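Local coordinates for protein HI1317 (Haemophilus influenzae, PDB 1JOV) that probably interconverts the alpha and beta anomers of D-glucose 6-phosphate, at residues 39-44 and 72-77. Numbering follows the deposited sequence.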
loop_
_atom_site.group_PDB
_atom_site.type_symbol
_atom_site.label_atom_id
_atom_site.label_comp_id
_atom_site.label_asym_id
_atom_site.label_seq_id
_atom_site.Cartn_x
_atom_site.Cartn_y
_atom_site.Cartn_z
ATOM N N GLY A 39 10.524 1.972 -4.893
ATOM C CA GLY A 39 9.271 2.570 -4.373
ATOM C C GLY A 39 9.100 2.340 -2.841
ATOM O O GLY A 39 7.964 2.567 -2.343
ATOM N N ALA A 40 10.145 1.909 -2.147
ATOM C CA ALA A 40 10.025 1.559 -0.707
ATOM C C ALA A 40 8.686 0.862 -0.532
ATOM O O ALA A 40 7.858 1.270 0.338
ATOM C CB ALA A 40 10.081 2.873 0.125
ATOM N N GLN A 41 8.419 -0.182 -1.315
ATOM C CA GLN A 41 7.092 -0.711 -1.415
ATOM C C GLN A 41 6.850 -1.999 -0.645
ATOM O O GLN A 41 7.410 -3.052 -0.974
ATOM C CB GLN A 41 6.708 -0.892 -2.884
ATOM C CG GLN A 41 5.297 -1.181 -3.136
ATOM C CD GLN A 41 4.981 -0.995 -4.619
ATOM O OE1 GLN A 41 5.545 -0.153 -5.311
ATOM N NE2 GLN A 41 3.953 -1.778 -5.063
ATOM N N LEU A 42 6.198 -1.928 0.509
ATOM C CA LEU A 42 5.841 -3.179 1.208
ATOM C C LEU A 42 4.971 -4.078 0.267
ATOM O O LEU A 42 3.946 -3.593 -0.280
ATOM C CB LEU A 42 5.005 -2.745 2.418
ATOM C CG LEU A 42 4.565 -3.903 3.340
ATOM C CD1 LEU A 42 5.681 -4.789 3.999
ATOM C CD2 LEU A 42 3.662 -3.296 4.450
ATOM N N ILE A 43 5.482 -5.257 -0.094
ATOM C CA ILE A 43 4.665 -6.162 -0.898
ATOM C C ILE A 43 4.095 -7.418 -0.276
ATOM O O ILE A 43 3.284 -8.107 -0.925
ATOM C CB ILE A 43 5.479 -6.499 -2.191
ATOM C CG1 ILE A 43 6.873 -7.009 -1.836
ATOM C CG2 ILE A 43 5.564 -5.193 -2.991
ATOM C CD1 ILE A 43 7.604 -7.685 -3.021
ATOM N N SER A 44 4.514 -7.694 0.958
ATOM C CA SER A 44 3.966 -8.864 1.671
ATOM C C SER A 44 4.048 -8.578 3.177
ATOM O O SER A 44 5.012 -7.979 3.650
ATOM C CB SER A 44 4.836 -10.075 1.381
ATOM O OG SER A 44 4.470 -11.222 2.174
ATOM N N GLY A 72 0.742 -4.871 -2.964
ATOM C CA GLY A 72 1.445 -4.269 -1.837
ATOM C C GLY A 72 0.978 -2.840 -1.522
ATOM O O GLY A 72 -0.221 -2.542 -1.592
ATOM N N VAL A 73 1.926 -1.947 -1.171
ATOM C CA VAL A 73 1.512 -0.590 -0.830
ATOM C C VAL A 73 2.333 0.399 -1.603
ATOM O O VAL A 73 3.287 0.962 -1.176
ATOM C CB VAL A 73 1.727 -0.337 0.708
ATOM C CG1 VAL A 73 1.152 1.026 1.033
ATOM C CG2 VAL A 73 1.064 -1.432 1.474
ATOM N N PRO A 74 2.001 0.617 -2.873
ATOM C CA PRO A 74 2.713 1.581 -3.709
ATOM C C PRO A 74 2.520 2.974 -3.083
ATOM O O PRO A 74 1.440 3.302 -2.545
ATOM C CB PRO A 74 1.944 1.622 -5.062
ATOM C CG PRO A 74 1.096 0.331 -5.035
ATOM C CD PRO A 74 0.819 -0.037 -3.491
ATOM N N ILE A 75 3.535 3.757 -3.188
ATOM C CA ILE A 75 3.533 5.149 -2.728
ATOM C C ILE A 75 3.244 6.063 -3.903
ATOM O O ILE A 75 4.094 6.066 -4.835
ATOM C CB ILE A 75 4.959 5.469 -2.141
ATOM C CG1 ILE A 75 5.446 4.518 -0.990
ATOM C CG2 ILE A 75 5.094 6.959 -1.708
ATOM C CD1 ILE A 75 4.517 4.626 0.149
ATOM N N CYS A 76 2.047 6.641 -3.951
ATOM C CA CYS A 76 1.752 7.595 -5.049
ATOM C C CYS A 76 2.182 8.981 -4.606
ATOM O O CYS A 76 1.683 9.431 -3.560
ATOM C CB CYS A 76 0.250 7.545 -5.312
ATOM S SG CYS A 76 -0.346 5.850 -5.546
ATOM N N TYR A 77 3.069 9.617 -5.327
ATOM C CA TYR A 77 3.660 10.880 -4.915
ATOM C C TYR A 77 4.546 11.376 -6.035
ATOM O O TYR A 77 5.236 10.519 -6.603
ATOM C CB TYR A 77 4.526 10.590 -3.658
ATOM C CG TYR A 77 5.350 11.744 -3.226
ATOM C CD1 TYR A 77 4.822 12.762 -2.401
ATOM C CD2 TYR A 77 6.689 11.827 -3.578
ATOM C CE1 TYR A 77 5.654 13.784 -1.961
ATOM C CE2 TYR A 77 7.477 12.831 -3.182
ATOM C CZ TYR A 77 6.972 13.868 -2.331
ATOM O OH TYR A 77 7.783 14.926 -1.910
HETATM O O HOH W 1 5.975 2.445 -4.163
HETATM O O HOH W 2 5.148 0.728 0.998
#
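Val73 N donates to Leu42 O over 2.8 Å, the one direct hydrogen bond between 39-44 and 72-77; the bond is bent at the hydrogen (N-H...O 136°), although the nitrogen sits nearly in line with the carbonyl (165°). Beside it Gly72, with no side chain and a positive phi, brings its CA to 3.0 Å from the same Leu42 O.

Further along, the two nearly antiparallel backbones diverge and two waters bridge them. One water donates to Ala40 O and Val73 O and accepts from Leu42 N; the other donates to Gly39 O and Gln41 OE1 and accepts from Ile75 N at 2.9 Å.

Gln41 makes the most extensive side-chain contact. With CG anti to the backbone N (chi1 -169°) and the chain extended, its amide lies across Pro74, CD 3.6 Å from Pro74 CA and NE2 3.6 Å from Pro74 CG. NE2 is held by Gly71 O and Ile69 O, so both ends of the amide are bonded. Ile75 CG1 rests 3.5 Å from Gly39 O, while Leu42 CB and Val73 CG2 meet more loosely, and both side chains continue onto Leu135 of strand 133-139.

Pro74 also lies close to His150, a predicted active-site residue. The contact thus joins the start of edge strand 41-47, with the turn before it, to the loop leading into edge strand 75-76 of another antiparallel sheet, beside the probable catalytic site of a galactose-mutarotase-like, all-beta epimerase fold.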